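WipB (Legionella pneumophila, PDB 5NNY) is a translocated effector whose phosphatase domain, the part described here, acts on phosphoserine and phosphothreonine, and which targets the host lysosomal nutrient-sensing machinery. Local coordinates at residues Tyr195-Asp200 with Asp235-Ile240; Asn145-Lys150 with Glu176-Ile181; Gly26-Ser31 with Gln113-Gln118; Ala39-Leu44 with Lys73-Leu78; Arg222-Pro227 with His257-His262. All coordinates share one frame; numbering follows the deposited sequence.

In the fold
The five contacts are packing joints spread over the phosphatase domain, and two pairs of them touch. Contact 1 lays helix 233-253 on the central mixed sheet, and its Thr239 CG2 meets Pro227 O of contact 5 at 3.6 Å, so the same helix borders both. Contacts 2 and 3 adjoin where Ile181 CG1 lies 3.5 Å from Gln113 NE2, bringing helices 175-186 and 105-117 together. Contact 4 is nested in the chain loop that contact 3 closes, and their centres are about 16 Å apart. Contacts 1 and 4, with centres about 41 Å apart, lie on opposite sides of the chain's centre.

Contact 1: residues Tyr195-Asp200 with Asp235-Ile240; sequences YSLDPD and DLAKTI
The mixed sheet of the phosphoesterase fold is covered here by helix 233-253: Tyr195 and Leu197, both from strand 190-198, pack onto Ala237 and Ile240. The short strand and helix segments run roughly antiparallel, at 152°, with their axes 9.6 Å apart at closest approach. That is a usual spacing for a helix on a sheet, and the small Ala237 is the residue that meets the face of the aromatic ring.

Tyr195 holds its CG between the backbone N and the carbonyl carbon (chi1 63°), which turns one face of the ring to Ala237. Ala237 CB sits over this face, displaced toward the rim, in a CH-pi contact 3.7 Å from the ring centroid and 21° off the ring normal. Ile240 comes to the same ring from another direction. Its CG2 lies in the ring plane at the edge, 3.6 Å from Tyr195 CD2, and its CD1 is 3.9 Å from that same CD2 atom. The ring is thus met on a face and along one edge by residues one helical turn apart.

Beyond the ring, Tyr195 OH hydrogen-bonds to Asp241 OD1, which fastens the polar end to the next residue of the helix. Ile240 also touches Val206 of the adjoining strand 203-208. Two residues along from Tyr195, the Leu197 branch ending in CD2 reaches Ala237 CB at 3.8 Å.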
# COMPACT_ATOMS: atom_id res chain seq x y z
N TYR A 195 13.14 -6.02 4.65
CA TYR A 195 14.11 -7.10 4.49
C TYR A 195 13.77 -8.29 5.38
O TYR A 195 13.06 -8.18 6.39
CB TYR A 195 15.54 -6.61 4.79
CG TYR A 195 15.72 -6.14 6.21
CD1 TYR A 195 15.94 -7.06 7.24
CD2 TYR A 195 15.65 -4.79 6.53
CE1 TYR A 195 16.08 -6.64 8.54
CE2 TYR A 195 15.79 -4.36 7.83
CZ TYR A 195 16.02 -5.29 8.82
OH TYR A 195 16.15 -4.86 10.12
N SER A 196 14.32 -9.44 4.99
CA SER A 196 14.41 -10.62 5.84
C SER A 196 15.89 -10.95 5.96
O SER A 196 16.58 -11.06 4.94
CB SER A 196 13.64 -11.80 5.26
OG SER A 196 13.85 -12.96 6.06
N LEU A 197 16.38 -11.08 7.18
CA LEU A 197 17.82 -11.17 7.42
C LEU A 197 18.18 -12.51 8.05
O LEU A 197 17.49 -12.98 8.96
CB LEU A 197 18.28 -10.00 8.31
CG LEU A 197 19.71 -9.95 8.83
CD1 LEU A 197 20.71 -9.60 7.72
CD2 LEU A 197 19.79 -8.96 9.97
N ASP A 198 19.27 -13.10 7.58
CA ASP A 198 19.84 -14.34 8.13
C ASP A 198 21.25 -13.98 8.58
O ASP A 198 22.20 -14.08 7.79
CB ASP A 198 19.83 -15.46 7.09
CG ASP A 198 20.34 -16.78 7.64
OD1 ASP A 198 20.97 -16.79 8.71
OD2 ASP A 198 20.10 -17.82 6.97
N PRO A 199 21.42 -13.55 9.83
CA PRO A 199 22.75 -13.07 10.25
C PRO A 199 23.83 -14.15 10.18
O PRO A 199 24.98 -13.84 9.84
CB PRO A 199 22.52 -12.61 11.69
CG PRO A 199 21.03 -12.48 11.84
CD PRO A 199 20.43 -13.48 10.91
N ASP A 200 23.49 -15.41 10.48
CA ASP A 200 24.51 -16.46 10.50
C ASP A 200 25.07 -16.71 9.10
O ASP A 200 26.26 -17.00 8.94
CB ASP A 200 23.93 -17.76 11.07
CG ASP A 200 23.83 -17.75 12.58
OD1 ASP A 200 24.19 -16.73 13.21
OD2 ASP A 200 23.39 -18.77 13.16
N ASP A 235 24.72 -5.10 8.65
CA ASP A 235 24.90 -3.65 8.55
C ASP A 235 23.90 -3.03 7.58
O ASP A 235 23.39 -1.93 7.83
CB ASP A 235 26.33 -3.32 8.12
CG ASP A 235 27.15 -2.73 9.25
OD1 ASP A 235 26.67 -2.77 10.41
OD2 ASP A 235 28.28 -2.24 8.99
N LEU A 236 23.63 -3.70 6.47
CA LEU A 236 22.66 -3.17 5.52
C LEU A 236 21.27 -3.12 6.14
O LEU A 236 20.53 -2.15 5.95
CB LEU A 236 22.64 -4.04 4.26
CG LEU A 236 21.85 -3.45 3.08
CD1 LEU A 236 22.49 -2.17 2.55
CD2 LEU A 236 21.66 -4.48 1.97
N ALA A 237 20.92 -4.15 6.91
CA ALA A 237 19.66 -4.16 7.63
C ALA A 237 19.58 -2.99 8.60
O ALA A 237 18.53 -2.36 8.75
CB ALA A 237 19.50 -5.49 8.37
N LYS A 238 20.70 -2.68 9.26
CA LYS A 238 20.71 -1.54 10.16
C LYS A 238 20.48 -0.24 9.40
O LYS A 238 19.77 0.66 9.86
CB LYS A 238 22.03 -1.49 10.93
CG LYS A 238 22.43 -0.11 11.39
N THR A 239 21.07 -0.14 8.21
CA THR A 239 20.85 1.04 7.37
C THR A 239 19.39 1.14 6.95
O THR A 239 18.82 2.24 6.90
CB THR A 239 21.76 0.97 6.14
OG1 THR A 239 23.12 0.88 6.56
CG2 THR A 239 21.57 2.20 5.22
N ILE A 240 18.76 0.01 6.63
CA ILE A 240 17.38 0.03 6.15
C ILE A 240 16.45 0.45 7.29
O ILE A 240 15.55 1.27 7.11
CB ILE A 240 17.00 -1.33 5.53
CG1 ILE A 240 17.80 -1.58 4.24
CG2 ILE A 240 15.50 -1.43 5.25
CD1 ILE A 240 17.62 -3.00 3.70

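Contact 2: residues Asn145-Lys150 with Glu176-Ile181; sequences NKLVAK and EEVLNI
Leu147 projects from the loop before helix 150-153 and spreads its two methyls over Val178 and Leu179, joining that loop to helix 175-186 beside helices 128-138 and 159-169 of the phosphatase domain. The two helix residues are met differently. Against Val178 the leucine comes in at a slant, and CD1 of Leu147 approaches Val178 CG1 to 3.8 Å. Against Leu179 the two side chains run past each other in opposite directions, so that the meeting is between flanks.

Leu147 carries its CG beside the backbone N and anti to the carbonyl carbon (chi1 -61°), an orientation that aims the fork of the side chain at the helix, with one prong for each partner. Val178 turns CG1 anti to its own backbone N (chi1 175°), presenting that methyl to the loop.

Apolar side chains surround the fork: Phe140 touches both Leu147 and Leu179, while Ile168 of helix 159-169 touches both Leu147 and Val178. The loop backbone is tied to the same helix 159-169 by a hydrogen bond from Gln165 NE2 to Leu147 O. The second prong makes the looser of the two meetings, with CD2 of Leu147 standing 4.1 Å from CD2 of Leu179.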
# COMPACT_ATOMS: atom_id res chain seq x y z
N ASN A 145 -10.81 20.05 3.05
CA ASN A 145 -11.50 18.92 3.67
C ASN A 145 -12.16 18.03 2.62
O ASN A 145 -13.36 17.74 2.65
CB ASN A 145 -12.51 19.39 4.72
CG ASN A 145 -11.83 19.84 6.00
OD1 ASN A 145 -10.79 20.49 5.99
ND2 ASN A 145 -12.43 19.47 7.13
N LYS A 146 -11.33 17.59 1.68
CA LYS A 146 -11.69 16.63 0.65
C LYS A 146 -10.46 15.80 0.34
O LYS A 146 -9.34 16.30 0.42
CB LYS A 146 -12.19 17.34 -0.62
CG LYS A 146 -13.10 16.52 -1.51
CD LYS A 146 -13.61 17.41 -2.66
CE LYS A 146 -14.58 16.70 -3.60
NZ LYS A 146 -13.87 15.93 -4.67
N LEU A 147 -10.68 14.53 0.01
CA LEU A 147 -9.59 13.64 -0.40
C LEU A 147 -9.46 13.73 -1.91
O LEU A 147 -10.33 13.25 -2.63
CB LEU A 147 -9.88 12.20 0.04
CG LEU A 147 -10.03 11.94 1.53
CD1 LEU A 147 -10.57 10.53 1.78
CD2 LEU A 147 -8.69 12.12 2.23
N VAL A 148 -8.37 14.34 -2.39
CA VAL A 148 -8.19 14.51 -3.83
C VAL A 148 -6.71 14.37 -4.14
O VAL A 148 -5.85 14.66 -3.31
CB VAL A 148 -8.73 15.87 -4.37
CG1 VAL A 148 -10.27 15.89 -4.46
CG2 VAL A 148 -8.22 17.02 -3.52
N ALA A 149 -6.43 13.93 -5.36
CA ALA A 149 -5.06 13.84 -5.82
C ALA A 149 -5.05 13.92 -7.33
O ALA A 149 -4.88 12.90 -8.01
CB ALA A 149 -4.41 12.53 -5.33
N LYS A 150 -5.27 15.12 -7.87
CA LYS A 150 -5.56 15.24 -9.29
C LYS A 150 -4.35 14.91 -10.15
O LYS A 150 -4.47 14.19 -11.16
CB LYS A 150 -6.08 16.64 -9.60
CG LYS A 150 -6.67 16.77 -10.99
CD LYS A 150 -7.35 18.11 -11.17
CE LYS A 150 -6.39 19.27 -10.91
NZ LYS A 150 -5.14 19.15 -11.73
N GLU A 176 -13.93 11.16 8.08
CA GLU A 176 -13.29 10.90 9.37
C GLU A 176 -12.92 9.43 9.54
O GLU A 176 -11.85 9.11 10.06
CB GLU A 176 -14.16 11.37 10.54
CG GLU A 176 -14.71 12.84 10.52
CD GLU A 176 -13.76 13.98 10.06
OE1 GLU A 176 -14.23 15.14 9.99
OE2 GLU A 176 -12.56 13.75 9.76
N GLU A 177 -13.79 8.51 9.10
CA GLU A 177 -13.44 7.09 9.19
C GLU A 177 -12.21 6.78 8.35
O GLU A 177 -11.28 6.12 8.81
CB GLU A 177 -14.62 6.22 8.74
CG GLU A 177 -14.24 4.75 8.61
CD GLU A 177 -15.42 3.79 8.70
OE1 GLU A 177 -16.48 4.04 8.07
OE2 GLU A 177 -15.28 2.77 9.43
N VAL A 178 -12.19 7.26 7.10
CA VAL A 178 -11.06 6.98 6.21
C VAL A 178 -9.78 7.56 6.80
O VAL A 178 -8.74 6.88 6.85
CB VAL A 178 -11.34 7.55 4.81
CG1 VAL A 178 -10.11 7.36 3.90
CG2 VAL A 178 -12.55 6.88 4.21
N LEU A 179 -9.84 8.82 7.25
CA LEU A 179 -8.67 9.47 7.83
C LEU A 179 -8.22 8.78 9.11
O LEU A 179 -7.02 8.64 9.35
CB LEU A 179 -8.95 10.95 8.07
CG LEU A 179 -9.04 11.81 6.81
CD1 LEU A 179 -9.70 13.18 7.11
CD2 LEU A 179 -7.65 11.96 6.16
N ASN A 180 -9.16 8.34 9.95
CA ASN A 180 -8.73 7.62 11.15
C ASN A 180 -7.95 6.36 10.78
O ASN A 180 -6.91 6.08 11.37
CB ASN A 180 -9.92 7.25 12.04
CG ASN A 180 -9.49 6.39 13.22
OD1 ASN A 180 -9.04 6.89 14.25
ND2 ASN A 180 -9.62 5.08 13.07
N ILE A 181 -8.44 5.59 9.80
CA ILE A 181 -7.73 4.38 9.40
C ILE A 181 -6.37 4.75 8.81
O ILE A 181 -5.36 4.09 9.07
CB ILE A 181 -8.59 3.56 8.42
CG1 ILE A 181 -9.88 3.09 9.11
CG2 ILE A 181 -7.83 2.32 7.90
CD1 ILE A 181 -10.79 2.30 8.20

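Contact 3: residues Gly26-Ser31 with Gln113-Gln118; sequences GIIAIS and QALYDQ
Leu115 puts a single methyl, CD2, against two consecutive isoleucines. It lies 4.0 Å from Ile27 CG2 and 4.2 Å from Ile28 CG2, and the side chains of Ile27 and Leu115 cross at about a right angle. Both isoleucines thus offer their short branch. In Ile27, chi1 of -52° swings CG2 anti to the backbone N, toward the helix.

Neighbours in an extended strand would face opposite ways, but Ile27 has near-helical backbone angles, and this kink lets both residues face Leu115. The kink follows directly from the end of helix 15-24, which closes in a Schellman motif with Gly26 as its positive-phi C-prime residue: Ile27 N bonds to Leu22 O and Gly26 N to Val23 O. After Ile27 the chain enters strand 28-29, which pairs with strand 83-84 in a small antiparallel two-stranded sheet packed beside helix 105-117.

Further out, Ile84 of that sheet touches both Ile28 and Leu115, and Phe18 of helix 15-24 also packs on Leu115. Just past the end of helix 105-117, the side-chain amide of Gln118 bonds to the backbone of strand 83-84 and of the residue before it, OE1 accepting from Ile84 N and NE2 donating to Ile82 O.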
# COMPACT_ATOMS: atom_id res chain seq x y z
N GLY A 26 -3.56 -19.01 6.77
CA GLY A 26 -3.77 -19.17 8.19
C GLY A 26 -3.64 -17.92 9.02
O GLY A 26 -3.33 -18.01 10.22
N ILE A 27 -3.87 -16.74 8.44
CA ILE A 27 -3.91 -15.54 9.26
C ILE A 27 -5.28 -15.33 9.88
O ILE A 27 -5.39 -14.88 11.02
CB ILE A 27 -3.49 -14.31 8.44
CG1 ILE A 27 -2.16 -14.55 7.74
CG2 ILE A 27 -3.43 -13.07 9.35
CD1 ILE A 27 -1.02 -14.67 8.72
N ILE A 28 -6.36 -15.59 9.13
CA ILE A 28 -7.70 -15.30 9.61
C ILE A 28 -8.59 -16.51 9.45
O ILE A 28 -8.38 -17.36 8.58
CB ILE A 28 -8.36 -14.10 8.90
CG1 ILE A 28 -8.60 -14.43 7.43
CG2 ILE A 28 -7.54 -12.83 9.06
CD1 ILE A 28 -9.29 -13.31 6.65
N ALA A 29 -9.61 -16.56 10.29
CA ALA A 29 -10.70 -17.53 10.18
C ALA A 29 -11.99 -16.79 9.87
O ALA A 29 -12.29 -15.74 10.44
CB ALA A 29 -10.85 -18.35 11.46
N ILE A 30 -12.75 -17.35 8.93
CA ILE A 30 -14.04 -16.81 8.51
C ILE A 30 -14.85 -18.01 8.05
O ILE A 30 -14.31 -18.92 7.42
CB ILE A 30 -13.89 -15.74 7.40
CG1 ILE A 30 -15.23 -15.05 7.08
CG2 ILE A 30 -13.34 -16.35 6.12
CD1 ILE A 30 -15.11 -14.01 5.93
N SER A 31 -16.12 -18.03 8.38
CA SER A 31 -16.95 -19.16 8.01
C SER A 31 -17.11 -19.23 6.50
O SER A 31 -17.00 -18.21 5.80
CB SER A 31 -18.31 -19.08 8.68
OG SER A 31 -19.11 -18.00 8.19
N GLN A 113 -7.66 -2.53 9.06
CA GLN A 113 -8.02 -2.13 10.42
C GLN A 113 -8.24 -3.34 11.33
O GLN A 113 -7.78 -3.36 12.47
CB GLN A 113 -9.26 -1.25 10.37
CG GLN A 113 -9.69 -0.65 11.71
CD GLN A 113 -10.90 0.24 11.51
OE1 GLN A 113 -11.85 -0.16 10.84
NE2 GLN A 113 -10.87 1.45 12.05
N ALA A 114 -8.95 -4.35 10.83
CA ALA A 114 -9.16 -5.56 11.62
C ALA A 114 -7.85 -6.30 11.88
O ALA A 114 -7.62 -6.82 12.98
CB ALA A 114 -10.16 -6.48 10.92
N LEU A 115 -6.98 -6.38 10.87
CA LEU A 115 -5.67 -6.99 11.08
C LEU A 115 -4.93 -6.28 12.21
O LEU A 115 -4.40 -6.92 13.13
CB LEU A 115 -4.86 -6.94 9.78
CG LEU A 115 -5.29 -7.93 8.70
CD1 LEU A 115 -4.55 -7.69 7.39
CD2 LEU A 115 -5.07 -9.39 9.18
N TYR A 116 -4.93 -4.95 12.18
CA TYR A 116 -4.21 -4.18 13.19
C TYR A 116 -4.86 -4.34 14.57
O TYR A 116 -4.18 -4.63 15.57
CB TYR A 116 -4.14 -2.71 12.76
CG TYR A 116 -3.79 -1.73 13.87
CD1 TYR A 116 -2.47 -1.58 14.29
CD2 TYR A 116 -4.77 -0.95 14.48
CE1 TYR A 116 -2.14 -0.68 15.29
CE2 TYR A 116 -4.45 -0.04 15.49
CZ TYR A 116 -3.13 0.08 15.88
OH TYR A 116 -2.78 0.97 16.88
N ASP A 117 -6.18 -4.17 14.64
CA ASP A 117 -6.88 -4.20 15.91
C ASP A 117 -6.76 -5.56 16.60
O ASP A 117 -6.81 -5.63 17.83
CB ASP A 117 -8.35 -3.84 15.71
CG ASP A 117 -9.11 -3.74 17.02
OD1 ASP A 117 -8.69 -2.94 17.88
OD2 ASP A 117 -10.12 -4.46 17.18
N GLN A 118 -6.59 -6.64 15.84
CA GLN A 118 -6.46 -7.96 16.44
C GLN A 118 -5.02 -8.45 16.49
O GLN A 118 -4.80 -9.64 16.75
CB GLN A 118 -7.33 -8.96 15.68
CG GLN A 118 -8.81 -8.61 15.72
CD GLN A 118 -9.67 -9.69 15.13
OE1 GLN A 118 -9.48 -10.88 15.41
NE2 GLN A 118 -10.63 -9.29 14.28

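Contact 4: residues Ala39-Leu44 with Lys73-Leu78; sequences AEIYTL and KQYNAL
Ile41 has its CG1 anti to the carbonyl carbon (chi1 -74°) and an extended outer bond, which sends CD1 straight out of helix 32-42 toward Gln74 and Leu78 of helix 64-79. Gln74 has CG anti to the backbone N (chi1 -172°) and runs out extended, so the length of its chain passes the isoleucine obliquely.

The CD1 methyl of Ile41 is the centre of the contact. It lies 3.9 Å from Gln74 CG and 3.8 Å from Gln74 OE1, resting along the aliphatic stem and the amide together. It also meets Leu78 CD1 at 3.9 Å, the two side chains reaching toward each other tip to tip from their helices. The backbone comes near as well, with Ile41 CD1 4.0 Å from Tyr75 N. The other branch, CG2, approaches Tyr75 CD1 obliquely at 4.4 Å.

Helix 64-79 falls within a predicted coiled-coil region, and here it packs on helix 32-42, with Leu78 touching Phe38 too. The Tyr75 ring meets that of Phe107 in helix 105-117, planes at about 30°, and its OH bonds to Phe107 O. Just past the end of helix 32-42, Thr43 OG1 donates to Ala39 O at 3.0 Å, and Thr43 N reaches that oxygen from the opposite face of the carbonyl plane.

Between the segments the contact is van der Waals packing centred on Ile41 CD1, without direction-dependent bonds; the Tyr75 hydroxyl supplies a directional tie elsewhere, to helix 105-117.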
# COMPACT_ATOMS: atom_id res chain seq x y z
N ALA A 39 -17.63 -12.58 -0.96
CA ALA A 39 -17.42 -12.64 -2.41
C ALA A 39 -18.62 -12.08 -3.17
O ALA A 39 -18.45 -11.40 -4.19
CB ALA A 39 -17.14 -14.08 -2.85
N GLU A 40 -19.84 -12.36 -2.68
CA GLU A 40 -21.05 -11.81 -3.30
C GLU A 40 -21.06 -10.28 -3.27
O GLU A 40 -21.40 -9.63 -4.27
CB GLU A 40 -22.31 -12.33 -2.58
CG GLU A 40 -23.59 -12.00 -3.36
CD GLU A 40 -24.81 -12.67 -2.82
OE1 GLU A 40 -24.68 -13.58 -1.96
OE2 GLU A 40 -25.92 -12.27 -3.24
N ILE A 41 -20.75 -9.69 -2.12
CA ILE A 41 -20.70 -8.23 -2.03
C ILE A 41 -19.62 -7.70 -2.96
O ILE A 41 -19.82 -6.73 -3.69
CB ILE A 41 -20.48 -7.78 -0.57
CG1 ILE A 41 -21.77 -7.98 0.26
CG2 ILE A 41 -20.00 -6.33 -0.52
CD1 ILE A 41 -21.58 -7.77 1.76
N TYR A 42 -18.44 -8.35 -2.95
CA TYR A 42 -17.33 -7.88 -3.75
C TYR A 42 -17.66 -7.87 -5.24
O TYR A 42 -17.17 -7.00 -5.97
CB TYR A 42 -16.05 -8.72 -3.49
CG TYR A 42 -14.89 -8.03 -4.14
CD1 TYR A 42 -14.38 -6.86 -3.58
CD2 TYR A 42 -14.36 -8.47 -5.35
CE1 TYR A 42 -13.34 -6.15 -4.21
CE2 TYR A 42 -13.31 -7.77 -5.98
CZ TYR A 42 -12.83 -6.60 -5.40
OH TYR A 42 -11.80 -5.90 -6.01
N THR A 43 -18.51 -8.78 -5.70
CA THR A 43 -18.81 -8.87 -7.13
C THR A 43 -20.24 -8.43 -7.45
O THR A 43 -20.77 -8.79 -8.50
CB THR A 43 -18.54 -10.27 -7.68
OG1 THR A 43 -19.35 -11.25 -7.01
CG2 THR A 43 -17.08 -10.63 -7.47
N LEU A 44 -20.85 -7.64 -6.57
CA LEU A 44 -22.16 -7.07 -6.85
C LEU A 44 -22.11 -6.30 -8.16
O LEU A 44 -21.26 -5.42 -8.31
CB LEU A 44 -22.61 -6.13 -5.73
CG LEU A 44 -23.19 -6.72 -4.44
CD1 LEU A 44 -23.35 -5.65 -3.36
CD2 LEU A 44 -24.53 -7.35 -4.75
N LYS A 73 -23.00 -1.44 5.68
CA LYS A 73 -23.31 -2.03 6.98
C LYS A 73 -23.12 -3.55 6.94
O LYS A 73 -22.59 -4.13 7.89
CB LYS A 73 -24.72 -1.64 7.43
CG LYS A 73 -25.84 -2.33 6.71
CD LYS A 73 -27.13 -1.52 6.76
CE LYS A 73 -27.59 -1.25 8.17
NZ LYS A 73 -29.03 -0.86 8.20
N GLN A 74 -23.49 -4.20 5.84
CA GLN A 74 -23.31 -5.65 5.80
C GLN A 74 -21.84 -6.01 5.66
O GLN A 74 -21.37 -6.98 6.26
CB GLN A 74 -24.12 -6.31 4.67
CG GLN A 74 -24.02 -7.84 4.85
CD GLN A 74 -24.73 -8.70 3.82
OE1 GLN A 74 -25.21 -8.24 2.79
NE2 GLN A 74 -24.81 -9.98 4.12
N TYR A 75 -21.09 -5.23 4.87
CA TYR A 75 -19.65 -5.46 4.78
C TYR A 75 -19.00 -5.38 6.15
O TYR A 75 -18.20 -6.24 6.52
CB TYR A 75 -19.00 -4.47 3.81
CG TYR A 75 -17.53 -4.76 3.64
CD1 TYR A 75 -17.12 -5.81 2.82
CD2 TYR A 75 -16.57 -4.05 4.33
CE1 TYR A 75 -15.77 -6.11 2.66
CE2 TYR A 75 -15.21 -4.37 4.19
CZ TYR A 75 -14.83 -5.39 3.34
OH TYR A 75 -13.51 -5.71 3.18
N ASN A 76 -19.34 -4.34 6.92
CA ASN A 76 -18.73 -4.18 8.24
C ASN A 76 -19.20 -5.26 9.21
O ASN A 76 -18.45 -5.63 10.12
CB ASN A 76 -19.04 -2.78 8.80
CG ASN A 76 -18.28 -1.68 8.07
OD1 ASN A 76 -17.33 -1.95 7.33
ND2 ASN A 76 -18.70 -0.44 8.27
N ALA A 77 -20.42 -5.78 9.03
CA ALA A 77 -20.84 -6.94 9.82
C ALA A 77 -20.00 -8.18 9.50
O ALA A 77 -19.72 -9.00 10.38
CB ALA A 77 -22.32 -7.24 9.56
N LEU A 78 -19.60 -8.34 8.23
CA LEU A 78 -18.72 -9.46 7.90
C LEU A 78 -17.35 -9.27 8.53
O LEU A 78 -16.77 -10.21 9.09
CB LEU A 78 -18.62 -9.63 6.39
CG LEU A 78 -19.88 -10.04 5.63
CD1 LEU A 78 -19.63 -10.11 4.12
CD2 LEU A 78 -20.42 -11.37 6.14

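Contact 5: residues Arg222-Pro227 with His257-His262; sequences RKFKVP and HTLYTH
Leu259 reaches from the loop before helix 262-270 to Phe224, near the end of helix 214-224. From CB the side chain turns CG beside the backbone N and anti to the carbonyl carbon (chi1 -62°), and CG then divides toward two neighbouring ring atoms, approaching the ring obliquely. The first methyl, CD1, meets Phe224 CZ at 3.8 Å and CE1 of the same ring at 4.1 Å. The second, CD2, is 3.8 Å from Phe224 CE1. The leucine and the phenylalanine cross at about a right angle; CD1 lies nearest CZ and CD2 nearest CE1, both on the same side of the ring plane.

CD2 has a further neighbour in Lys223 CE, at 4.2 Å. The lysine bends at chi2, and NZ of Lys223 stays 3.7 Å from Leu259 O; its hydrogen bond goes to Asp278 O. A Schellman motif at Lys225, with positive phi, follows the helix end.

The contact lies between several helices. Helix 233-253 borders both residues, Ile243 and Lys246 touching Phe224 and Phe247 touching Leu259, while helix 280-286 adds Val280 against Lys223 and Val281 against Leu259.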
# COMPACT_ATOMS: atom_id res chain seq x y z
N ARG A 222 21.08 8.81 1.96
CA ARG A 222 21.48 10.20 1.75
C ARG A 222 20.28 11.14 1.85
O ARG A 222 20.35 12.19 2.50
CB ARG A 222 22.17 10.36 0.40
CG ARG A 222 22.51 11.80 0.07
CD ARG A 222 23.29 11.95 -1.23
NE ARG A 222 24.73 11.82 -1.03
CZ ARG A 222 25.49 10.92 -1.64
NH1 ARG A 222 26.80 10.88 -1.40
NH2 ARG A 222 24.95 10.07 -2.50
N LYS A 223 19.17 10.79 1.20
CA LYS A 223 17.97 11.63 1.23
C LYS A 223 17.47 11.86 2.66
O LYS A 223 17.09 12.97 3.02
CB LYS A 223 16.88 11.01 0.37
CG LYS A 223 15.50 11.67 0.46
CD LYS A 223 15.36 12.76 -0.55
CE LYS A 223 13.91 13.16 -0.78
NZ LYS A 223 13.85 14.28 -1.76
N PHE A 224 17.49 10.81 3.49
CA PHE A 224 17.01 10.89 4.86
C PHE A 224 18.10 11.23 5.87
O PHE A 224 17.81 11.29 7.07
CB PHE A 224 16.33 9.58 5.24
CG PHE A 224 15.01 9.39 4.56
CD1 PHE A 224 13.92 10.15 4.94
CD2 PHE A 224 14.87 8.48 3.53
CE1 PHE A 224 12.69 10.00 4.31
CE2 PHE A 224 13.65 8.32 2.88
CZ PHE A 224 12.56 9.08 3.28
N LYS A 225 19.33 11.47 5.41
CA LYS A 225 20.43 11.96 6.24
C LYS A 225 20.79 10.96 7.34
O LYS A 225 20.91 11.30 8.51
CB LYS A 225 20.09 13.34 6.84
CG LYS A 225 19.82 14.42 5.79
CD LYS A 225 19.45 15.77 6.41
CE LYS A 225 20.66 16.45 7.05
NZ LYS A 225 20.32 17.79 7.59
N VAL A 226 20.96 9.70 6.94
CA VAL A 226 21.38 8.65 7.86
C VAL A 226 22.60 7.99 7.24
O VAL A 226 22.79 8.01 6.02
CB VAL A 226 20.25 7.64 8.13
CG1 VAL A 226 19.12 8.29 8.91
CG2 VAL A 226 19.74 7.03 6.83
N PRO A 227 23.46 7.39 8.07
CA PRO A 227 24.65 6.72 7.53
C PRO A 227 24.28 5.50 6.72
O PRO A 227 23.44 4.70 7.12
CB PRO A 227 25.45 6.34 8.78
CG PRO A 227 24.90 7.18 9.87
CD PRO A 227 23.45 7.38 9.54
N HIS A 257 4.37 13.50 1.51
CA HIS A 257 4.17 14.15 0.22
C HIS A 257 5.30 15.13 -0.13
O HIS A 257 5.39 15.54 -1.29
CB HIS A 257 2.82 14.89 0.19
CG HIS A 257 2.78 16.12 1.04
ND1 HIS A 257 2.46 16.09 2.38
CD2 HIS A 257 3.03 17.41 0.74
CE1 HIS A 257 2.50 17.31 2.87
NE2 HIS A 257 2.84 18.14 1.89
N THR A 258 6.15 15.51 0.84
CA THR A 258 7.29 16.38 0.56
C THR A 258 8.50 15.61 0.03
O THR A 258 9.53 16.23 -0.29
CB THR A 258 7.70 17.17 1.81
OG1 THR A 258 8.32 16.28 2.75
CG2 THR A 258 6.50 17.85 2.49
N LEU A 259 8.42 14.28 -0.05
CA LEU A 259 9.58 13.49 -0.48
C LEU A 259 9.73 13.38 -1.99
O LEU A 259 10.64 12.68 -2.44
CB LEU A 259 9.52 12.10 0.14
CG LEU A 259 9.57 12.09 1.67
CD1 LEU A 259 9.26 10.70 2.23
CD2 LEU A 259 10.95 12.56 2.16
N TYR A 260 8.88 14.06 -2.76
CA TYR A 260 8.86 13.99 -4.22
C TYR A 260 8.14 15.23 -4.73
O TYR A 260 7.39 15.88 -3.99
CB TYR A 260 8.13 12.72 -4.72
CG TYR A 260 6.69 12.67 -4.24
CD1 TYR A 260 5.68 13.33 -4.94
CD2 TYR A 260 6.33 11.97 -3.07
CE1 TYR A 260 4.35 13.30 -4.51
CE2 TYR A 260 5.00 11.94 -2.64
CZ TYR A 260 4.02 12.61 -3.36
OH TYR A 260 2.70 12.58 -2.94
N THR A 261 8.33 15.53 -6.01
CA THR A 261 7.47 16.52 -6.67
C THR A 261 6.73 15.83 -7.80
O THR A 261 7.09 14.73 -8.23
CB THR A 261 8.29 17.71 -7.18
OG1 THR A 261 9.24 17.26 -8.14
CG2 THR A 261 9.04 18.37 -6.04
N HIS A 262 5.64 16.45 -8.26
CA HIS A 262 4.80 15.75 -9.22
C HIS A 262 5.49 15.57 -10.57
O HIS A 262 5.20 14.62 -11.29
CB HIS A 262 3.46 16.47 -9.37
CG HIS A 262 2.58 16.34 -8.16
ND1 HIS A 262 2.17 17.41 -7.40
CD2 HIS A 262 2.05 15.24 -7.57
CE1 HIS A 262 1.42 16.99 -6.40
NE2 HIS A 262 1.33 15.67 -6.48